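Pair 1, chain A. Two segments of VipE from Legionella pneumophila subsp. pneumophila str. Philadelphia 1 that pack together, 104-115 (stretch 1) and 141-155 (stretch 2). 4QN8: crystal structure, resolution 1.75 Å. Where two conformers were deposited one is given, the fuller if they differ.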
# COMPACT_ATOMS: atom_id res chain seq x y z
N GLU A 104 -0.40 0.54 3.26
CA GLU A 104 0.46 -0.53 3.73
C GLU A 104 0.26 -1.81 2.92
O GLU A 104 1.22 -2.51 2.64
CB GLU A 104 0.31 -0.78 5.24
CG GLU A 104 -1.04 -1.34 5.68
CD GLU A 104 -2.03 -0.25 6.10
OE1 GLU A 104 -1.86 0.92 5.67
OE2 GLU A 104 -2.97 -0.57 6.86
N LYS A 105 -0.98 -2.10 2.53
CA LYS A 105 -1.25 -3.25 1.66
C LYS A 105 -0.59 -3.05 0.29
O LYS A 105 0.02 -3.98 -0.27
CB LYS A 105 -2.75 -3.52 1.49
CG LYS A 105 -3.02 -4.59 0.44
CD LYS A 105 -4.36 -5.29 0.64
CE LYS A 105 -5.53 -4.40 0.26
NZ LYS A 105 -6.83 -5.11 0.55
N ALA A 106 -0.68 -1.84 -0.24
CA ALA A 106 -0.10 -1.60 -1.56
C ALA A 106 1.43 -1.63 -1.57
O ALA A 106 2.03 -2.16 -2.51
CB ALA A 106 -0.61 -0.31 -2.16
N PHE A 107 2.06 -1.07 -0.55
CA PHE A 107 3.51 -1.12 -0.45
C PHE A 107 3.99 -2.57 -0.32
O PHE A 107 4.97 -2.96 -0.96
CB PHE A 107 3.99 -0.30 0.75
CG PHE A 107 4.59 1.02 0.37
CD1 PHE A 107 3.80 2.03 -0.16
CD2 PHE A 107 5.93 1.26 0.55
CE1 PHE A 107 4.34 3.25 -0.52
CE2 PHE A 107 6.49 2.47 0.19
CZ PHE A 107 5.69 3.47 -0.35
N LEU A 108 3.30 -3.36 0.50
CA LEU A 108 3.66 -4.77 0.65
C LEU A 108 3.52 -5.51 -0.67
O LEU A 108 4.40 -6.28 -1.06
CB LEU A 108 2.80 -5.44 1.74
CG LEU A 108 2.97 -6.95 1.99
CD1 LEU A 108 4.41 -7.30 2.36
CD2 LEU A 108 2.05 -7.38 3.14
N ALA A 109 2.41 -5.27 -1.37
CA ALA A 109 2.18 -5.88 -2.68
C ALA A 109 3.24 -5.49 -3.71
O ALA A 109 3.64 -6.29 -4.55
CB ALA A 109 0.80 -5.53 -3.20
N PHE A 110 3.70 -4.24 -3.65
CA PHE A 110 4.69 -3.77 -4.60
C PHE A 110 6.02 -4.46 -4.31
O PHE A 110 6.74 -4.88 -5.23
CB PHE A 110 4.83 -2.26 -4.47
CG PHE A 110 5.78 -1.65 -5.45
CD1 PHE A 110 5.35 -1.29 -6.72
CD2 PHE A 110 7.11 -1.44 -5.10
CE1 PHE A 110 6.23 -0.72 -7.63
CE2 PHE A 110 7.99 -0.85 -6.01
CZ PHE A 110 7.55 -0.49 -7.27
N GLU A 111 6.35 -4.57 -3.03
CA GLU A 111 7.57 -5.26 -2.67
C GLU A 111 7.47 -6.73 -3.04
O GLU A 111 8.47 -7.33 -3.47
CB GLU A 111 7.93 -5.09 -1.18
CG GLU A 111 9.40 -5.49 -0.92
CD GLU A 111 9.77 -5.48 0.56
OE1 GLU A 111 8.99 -4.91 1.36
OE2 GLU A 111 10.85 -6.01 0.91
N MSE A 112 6.30 -7.35 -2.90
CA MSE A 112 6.18 -8.75 -3.28
C MSE A 112 6.24 -8.93 -4.79
O MSE A 112 6.67 -9.99 -5.28
CB MSE A 112 4.90 -9.36 -2.72
CG MSE A 112 4.89 -9.38 -1.21
SE MSE A 112 3.16 -9.91 -0.54
CE MSE A 112 3.24 -11.81 -0.90
N ALA A 113 5.84 -7.91 -5.53
CA ALA A 113 5.84 -8.01 -6.98
C ALA A 113 7.25 -8.02 -7.53
O ALA A 113 7.55 -8.70 -8.51
CB ALA A 113 5.05 -6.87 -7.59
N HIS A 114 8.13 -7.27 -6.88
CA HIS A 114 9.44 -7.01 -7.48
C HIS A 114 10.58 -7.62 -6.67
O HIS A 114 11.61 -7.98 -7.23
CB HIS A 114 9.65 -5.51 -7.67
CG HIS A 114 8.64 -4.89 -8.59
ND1 HIS A 114 8.54 -5.23 -9.91
CD2 HIS A 114 7.66 -3.97 -8.36
CE1 HIS A 114 7.55 -4.55 -10.47
NE2 HIS A 114 7.01 -3.78 -9.54
N TYR A 115 10.38 -7.73 -5.37
CA TYR A 115 11.41 -8.30 -4.50
C TYR A 115 10.79 -9.33 -3.57
O TYR A 115 10.82 -9.16 -2.35
CB TYR A 115 12.07 -7.19 -3.69
CG TYR A 115 12.58 -6.04 -4.52
CD1 TYR A 115 13.75 -6.16 -5.27
CD2 TYR A 115 11.88 -4.85 -4.59
CE1 TYR A 115 14.20 -5.12 -6.04
CE2 TYR A 115 12.34 -3.78 -5.36
CZ TYR A 115 13.49 -3.93 -6.08
OH TYR A 115 13.97 -2.89 -6.86
N LEU A 141 -4.22 -14.46 3.01
CA LEU A 141 -3.63 -13.12 2.92
C LEU A 141 -2.81 -13.02 1.64
O LEU A 141 -2.93 -12.04 0.89
CB LEU A 141 -2.76 -12.80 4.15
CG LEU A 141 -1.98 -11.48 4.14
CD1 LEU A 141 -2.95 -10.32 3.89
CD2 LEU A 141 -1.22 -11.26 5.45
N LYS A 142 -2.01 -14.04 1.36
CA LYS A 142 -1.19 -14.04 0.16
C LYS A 142 -1.97 -14.30 -1.13
O LYS A 142 -1.82 -13.56 -2.11
CB LYS A 142 -0.04 -15.05 0.29
CG LYS A 142 1.00 -14.68 1.33
CD LYS A 142 2.06 -15.77 1.41
CE LYS A 142 3.15 -15.41 2.41
NZ LYS A 142 4.13 -16.53 2.54
N ALA A 143 -2.78 -15.35 -1.12
CA ALA A 143 -3.39 -15.83 -2.36
C ALA A 143 -4.64 -15.06 -2.75
O ALA A 143 -4.97 -14.98 -3.94
CB ALA A 143 -3.71 -17.31 -2.25
N VAL A 144 -5.35 -14.50 -1.77
CA VAL A 144 -6.60 -13.80 -2.07
C VAL A 144 -6.48 -12.29 -1.90
O VAL A 144 -6.85 -11.52 -2.80
CB VAL A 144 -7.76 -14.32 -1.20
CG1 VAL A 144 -9.03 -13.50 -1.45
CG2 VAL A 144 -8.00 -15.80 -1.48
N ILE A 145 -5.96 -11.87 -0.75
CA ILE A 145 -5.95 -10.45 -0.41
C ILE A 145 -4.86 -9.67 -1.13
O ILE A 145 -5.13 -8.62 -1.72
CB ILE A 145 -5.89 -10.24 1.12
CG1 ILE A 145 -7.17 -10.80 1.76
CG2 ILE A 145 -5.76 -8.78 1.47
CD1 ILE A 145 -7.19 -10.69 3.29
N LEU A 146 -3.64 -10.19 -1.12
CA LEU A 146 -2.53 -9.49 -1.78
C LEU A 146 -2.44 -9.76 -3.30
O LEU A 146 -2.03 -8.88 -4.07
CB LEU A 146 -1.22 -9.85 -1.07
CG LEU A 146 -1.12 -9.27 0.34
CD1 LEU A 146 0.04 -9.87 1.14
CD2 LEU A 146 -0.96 -7.76 0.28
N ASN A 147 -2.83 -10.96 -3.71
CA ASN A 147 -2.63 -11.42 -5.09
C ASN A 147 -3.06 -10.50 -6.24
O ASN A 147 -2.30 -10.31 -7.18
CB ASN A 147 -3.19 -12.83 -5.29
CG ASN A 147 -2.94 -13.36 -6.69
OD1 ASN A 147 -1.82 -13.73 -7.04
ND2 ASN A 147 -4.00 -13.41 -7.49
N PRO A 148 -4.28 -9.94 -6.18
CA PRO A 148 -4.68 -9.07 -7.29
C PRO A 148 -3.84 -7.80 -7.38
O PRO A 148 -3.62 -7.25 -8.47
CB PRO A 148 -6.14 -8.72 -6.95
CG PRO A 148 -6.27 -8.95 -5.49
CD PRO A 148 -5.37 -10.11 -5.20
N ILE A 149 -3.38 -7.33 -6.23
CA ILE A 149 -2.60 -6.11 -6.21
C ILE A 149 -1.18 -6.42 -6.71
O ILE A 149 -0.62 -5.67 -7.51
CB ILE A 149 -2.57 -5.49 -4.81
CG1 ILE A 149 -4.00 -5.47 -4.26
CG2 ILE A 149 -2.04 -4.07 -4.88
CD1 ILE A 149 -4.09 -4.83 -2.92
N ILE A 150 -0.62 -7.55 -6.26
CA ILE A 150 0.69 -7.99 -6.75
C ILE A 150 0.63 -8.14 -8.27
O ILE A 150 1.53 -7.70 -8.99
CB ILE A 150 1.12 -9.33 -6.11
CG1 ILE A 150 1.33 -9.17 -4.60
CG2 ILE A 150 2.37 -9.88 -6.77
CD1 ILE A 150 1.37 -10.50 -3.84
N ALA A 151 -0.46 -8.74 -8.76
CA ALA A 151 -0.59 -8.99 -10.20
C ALA A 151 -0.65 -7.68 -10.99
O ALA A 151 -0.16 -7.59 -12.12
CB ALA A 151 -1.83 -9.83 -10.48
N PHE A 152 -1.23 -6.66 -10.37
CA PHE A 152 -1.32 -5.35 -11.00
C PHE A 152 0.07 -4.75 -11.18
O PHE A 152 0.40 -4.24 -12.25
CB PHE A 152 -2.18 -4.40 -10.17
CG PHE A 152 -2.09 -2.96 -10.62
CD1 PHE A 152 -2.85 -2.51 -11.68
CD2 PHE A 152 -1.23 -2.08 -9.99
CE1 PHE A 152 -2.75 -1.19 -12.12
CE2 PHE A 152 -1.12 -0.76 -10.42
CZ PHE A 152 -1.89 -0.31 -11.48
N PHE A 153 0.88 -4.80 -10.14
CA PHE A 153 2.22 -4.23 -10.22
C PHE A 153 3.11 -5.01 -11.17
O PHE A 153 4.03 -4.45 -11.79
CB PHE A 153 2.83 -4.14 -8.82
CG PHE A 153 2.22 -3.06 -7.96
CD1 PHE A 153 2.05 -1.78 -8.47
CD2 PHE A 153 1.81 -3.33 -6.67
CE1 PHE A 153 1.49 -0.77 -7.69
CE2 PHE A 153 1.23 -2.33 -5.89
CZ PHE A 153 1.08 -1.05 -6.40
N GLN A 154 2.85 -6.30 -11.34
CA GLN A 154 3.69 -7.09 -12.23
C GLN A 154 3.37 -6.83 -13.70
O GLN A 154 4.24 -6.96 -14.56
CB GLN A 154 3.63 -8.57 -11.88
CG GLN A 154 4.28 -8.86 -10.54
CD GLN A 154 4.41 -10.34 -10.27
OE1 GLN A 154 3.54 -11.12 -10.66
NE2 GLN A 154 5.50 -10.73 -9.62
N SER A 155 2.14 -6.44 -13.98
CA SER A 155 1.73 -6.13 -15.34
C SER A 155 1.00 -4.79 -15.42
O SER A 155 -0.23 -4.74 -15.50
CB SER A 155 0.88 -7.27 -15.90
OG SER A 155 1.57 -8.51 -15.78
OXT SER A 155 1.62 -3.72 -15.40
O HOH W 1 -7.13 -6.99 -1.53
O HOH W 2 5.07 -2.02 -10.67

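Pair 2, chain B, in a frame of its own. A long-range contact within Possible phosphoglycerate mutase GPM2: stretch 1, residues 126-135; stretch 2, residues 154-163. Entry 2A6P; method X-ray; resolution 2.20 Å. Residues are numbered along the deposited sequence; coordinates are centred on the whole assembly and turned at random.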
# COMPACT_ATOMS: atom_id res chain seq x y z
N GLN B 126 0.96 -0.75 -24.15
CA GLN B 126 1.23 0.68 -24.26
C GLN B 126 1.31 1.38 -22.91
O GLN B 126 2.16 2.24 -22.70
CB GLN B 126 0.15 1.34 -25.14
CG GLN B 126 0.29 1.01 -26.63
CD GLN B 126 -0.76 1.67 -27.48
OE1 GLN B 126 -1.94 1.34 -27.39
NE2 GLN B 126 -0.34 2.62 -28.31
N VAL B 127 0.44 1.00 -21.98
CA VAL B 127 0.49 1.64 -20.68
C VAL B 127 1.67 1.11 -19.89
O VAL B 127 2.26 1.84 -19.09
CB VAL B 127 -0.82 1.44 -19.90
CG1 VAL B 127 -0.73 2.14 -18.54
CG2 VAL B 127 -1.98 2.03 -20.70
N ASN B 128 2.02 -0.15 -20.12
CA ASN B 128 3.17 -0.77 -19.45
C ASN B 128 4.42 0.04 -19.77
O ASN B 128 5.22 0.34 -18.88
CB ASN B 128 3.36 -2.20 -19.96
CG ASN B 128 4.58 -2.88 -19.37
OD1 ASN B 128 5.72 -2.51 -19.66
ND2 ASN B 128 4.35 -3.88 -18.54
N ASP B 129 4.58 0.40 -21.04
CA ASP B 129 5.72 1.18 -21.51
C ASP B 129 5.66 2.62 -21.02
O ASP B 129 6.68 3.20 -20.67
CB ASP B 129 5.80 1.19 -23.03
CG ASP B 129 5.74 -0.19 -23.61
OD1 ASP B 129 6.40 -1.10 -23.05
OD2 ASP B 129 5.04 -0.37 -24.63
N ARG B 130 4.47 3.20 -21.01
CA ARG B 130 4.33 4.57 -20.54
C ARG B 130 4.68 4.62 -19.05
O ARG B 130 5.35 5.55 -18.57
CB ARG B 130 2.90 5.08 -20.78
CG ARG B 130 2.83 6.59 -20.77
CD ARG B 130 1.74 7.14 -21.68
NE ARG B 130 0.52 7.45 -20.95
CZ ARG B 130 -0.37 6.54 -20.58
NH1 ARG B 130 -0.17 5.27 -20.89
NH2 ARG B 130 -1.44 6.89 -19.89
N ALA B 131 4.22 3.60 -18.32
CA ALA B 131 4.48 3.49 -16.89
C ALA B 131 5.98 3.38 -16.64
O ALA B 131 6.52 4.05 -15.76
CB ALA B 131 3.76 2.28 -16.33
N ASP B 132 6.66 2.53 -17.40
CA ASP B 132 8.10 2.37 -17.21
C ASP B 132 8.86 3.67 -17.51
O ASP B 132 9.81 4.01 -16.80
CB ASP B 132 8.65 1.24 -18.09
CG ASP B 132 8.22 -0.15 -17.58
OD1 ASP B 132 8.21 -0.35 -16.35
OD2 ASP B 132 7.91 -1.03 -18.42
N SER B 133 8.45 4.39 -18.55
CA SER B 133 9.12 5.64 -18.88
C SER B 133 8.97 6.61 -17.69
O SER B 133 9.90 7.33 -17.34
CB SER B 133 8.52 6.28 -20.15
OG SER B 133 8.72 5.48 -21.31
N ALA B 134 7.78 6.59 -17.08
CA ALA B 134 7.49 7.46 -15.93
C ALA B 134 8.41 7.11 -14.76
O ALA B 134 8.93 8.00 -14.09
CB ALA B 134 6.02 7.32 -15.52
N VAL B 135 8.60 5.82 -14.51
CA VAL B 135 9.48 5.37 -13.44
C VAL B 135 10.92 5.82 -13.75
O VAL B 135 11.65 6.27 -12.85
CB VAL B 135 9.43 3.84 -13.29
CG1 VAL B 135 10.54 3.37 -12.33
CG2 VAL B 135 8.06 3.41 -12.76
N HIS B 154 -5.88 4.72 -12.42
CA HIS B 154 -5.23 3.60 -13.07
C HIS B 154 -3.77 3.84 -13.41
O HIS B 154 -2.93 2.99 -13.12
CB HIS B 154 -6.04 3.17 -14.30
CG HIS B 154 -7.36 2.54 -13.96
ND1 HIS B 154 -8.42 2.49 -14.85
CD2 HIS B 154 -7.80 1.95 -12.82
CE1 HIS B 154 -9.44 1.89 -14.27
NE2 HIS B 154 -9.09 1.55 -13.04
N PHE B 155 -3.45 5.00 -13.98
CA PHE B 155 -2.05 5.24 -14.32
C PHE B 155 -1.14 5.28 -13.08
O PHE B 155 -0.05 4.73 -13.10
CB PHE B 155 -1.85 6.53 -15.12
CG PHE B 155 -0.45 6.68 -15.66
CD1 PHE B 155 0.03 5.79 -16.63
CD2 PHE B 155 0.43 7.63 -15.14
CE1 PHE B 155 1.38 5.85 -17.06
CE2 PHE B 155 1.78 7.69 -15.56
CZ PHE B 155 2.24 6.81 -16.52
N SER B 156 -1.59 5.93 -12.01
CA SER B 156 -0.79 5.97 -10.78
C SER B 156 -0.52 4.53 -10.32
O SER B 156 0.59 4.20 -9.91
CB SER B 156 -1.53 6.73 -9.67
OG SER B 156 -1.63 8.12 -9.98
N ARG B 157 -1.54 3.68 -10.38
CA ARG B 157 -1.38 2.29 -9.99
C ARG B 157 -0.41 1.60 -10.92
O ARG B 157 0.31 0.68 -10.51
CB ARG B 157 -2.70 1.54 -10.10
CG ARG B 157 -3.80 1.93 -9.16
CD ARG B 157 -4.82 0.82 -9.32
NE ARG B 157 -6.17 1.24 -9.03
CZ ARG B 157 -7.21 0.41 -9.05
NH1 ARG B 157 -7.01 -0.88 -9.33
NH2 ARG B 157 -8.42 0.87 -8.81
N ALA B 158 -0.43 2.01 -12.19
CA ALA B 158 0.46 1.44 -13.19
C ALA B 158 1.88 1.77 -12.79
O ALA B 158 2.76 0.90 -12.80
CB ALA B 158 0.15 2.04 -14.57
N VAL B 159 2.11 3.03 -12.45
CA VAL B 159 3.44 3.45 -12.04
C VAL B 159 3.90 2.67 -10.81
O VAL B 159 5.02 2.17 -10.76
CB VAL B 159 3.49 4.95 -11.74
CG1 VAL B 159 4.85 5.33 -11.16
CG2 VAL B 159 3.22 5.73 -13.03
N ILE B 160 3.01 2.55 -9.83
CA ILE B 160 3.33 1.81 -8.60
C ILE B 160 3.65 0.35 -8.89
O ILE B 160 4.65 -0.19 -8.39
CB ILE B 160 2.16 1.88 -7.60
CG1 ILE B 160 1.99 3.31 -7.10
CG2 ILE B 160 2.40 0.92 -6.44
CD1 ILE B 160 0.76 3.50 -6.26
N THR B 161 2.80 -0.29 -9.69
CA THR B 161 2.99 -1.69 -10.05
C THR B 161 4.35 -1.90 -10.71
O THR B 161 5.02 -2.90 -10.47
CB THR B 161 1.90 -2.18 -11.02
OG1 THR B 161 0.62 -2.04 -10.40
CG2 THR B 161 2.11 -3.64 -11.38
N ARG B 162 4.76 -0.94 -11.55
CA ARG B 162 6.04 -1.03 -12.24
C ARG B 162 7.19 -0.67 -11.32
O ARG B 162 8.29 -1.22 -11.45
CB ARG B 162 6.02 -0.12 -13.47
CG ARG B 162 4.96 -0.52 -14.50
CD ARG B 162 5.12 -1.98 -14.91
NE ARG B 162 6.41 -2.21 -15.56
CZ ARG B 162 6.94 -3.41 -15.78
NH1 ARG B 162 6.29 -4.50 -15.40
NH2 ARG B 162 8.11 -3.51 -16.39
N TRP B 163 6.95 0.25 -10.39
CA TRP B 163 7.99 0.63 -9.45
C TRP B 163 8.44 -0.63 -8.71
O TRP B 163 9.65 -0.85 -8.52
CB TRP B 163 7.48 1.65 -8.43
CG TRP B 163 8.51 2.00 -7.39
CD1 TRP B 163 8.65 1.43 -6.15
CD2 TRP B 163 9.58 2.94 -7.52
NE1 TRP B 163 9.74 1.97 -5.50
CE2 TRP B 163 10.33 2.90 -6.32
CE3 TRP B 163 9.98 3.83 -8.54
CZ2 TRP B 163 11.46 3.70 -6.11
CZ3 TRP B 163 11.11 4.63 -8.33
CH2 TRP B 163 11.83 4.55 -7.11

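A shared backbone arrangement fixes where side chains must meet, but not which side chains meet there. In pair 1 and pair 2, two helices cross with signed angles of -59° and -69° and axes 8.2 and 8.6 Å apart at closest approach; 14 central residues superpose with an RMSD of 0.6 Å.

The crossing is centred on an alanine in both. Ala A109 matches Ala B131, and each lies nearest, CA to CA, to a matched branched residue: Ile A150 at 4.8 Å, Val B159 at 5.0 Å. The small methyl, directed toward the partner helix, permits this approach. Ala A109 CB lies 3.6 Å from Ile A149 CG2, whereas in pair 2 the matching Ala B158 offers only its own methyl, with Ala B131 CB to Ala B158 CB at 4.0 Å. There Ala B131 acts as a knob among Phe B155, Ala B158, Val B159 and Arg B162.

The most instructive exchange is Phe A153 for Arg B162. Both CA-to-CB bonds point toward the other helix, and both side chains fill a hole lined by matched positions. Phe A153 sits among Ala A106, Ala A109, Phe A110 and Ala A113, and Phe A110 turns its edge to the face of Phe A153, the ring planes at 83° and the centroids of Phe A110 and Phe A153 5.2 Å apart. In pair 2, Asp B132 replaces Phe A110, and the aromatic pair gives way to a salt bridge: Arg B162 NE donates to Asp B132 OD1 at 2.7 Å. The aliphatic part of the arginine still packs, its CG 3.6 Å from Ala B131 CB.

Bulk also shifts between the helices. Leu A146 matches Phe B155. In pair 1 the leucine meets large partners: its CD1 is 3.5 Å from the SE of selenomethionine Met A112 and 3.8 Å from Leu A108 CD2, while its CD2 is 3.8 Å from Lys A105 CG. In pair 2 the corresponding partners include small Ala B134, whose CB approaches Phe B155 CZ at 3.9 Å, and Val B127, whose CG1 lies 4.2 Å from Phe B155 CD1. Arg B130, matching Leu A108, lays a guanidinium face over Phe B155 CD1.

At the far end, Ala A113 matches Val B135. The alanine packs its CB 3.7 Å from Phe A153 CB, and its carbonyl O accepts a hydrogen bond from Gln A154 NE2 at 3.1 Å. Val B135 instead reaches matched Trp B163 through carbon, CG1 to CE3 at 3.9 Å. Similar backbones thus accommodate quite different chemistry.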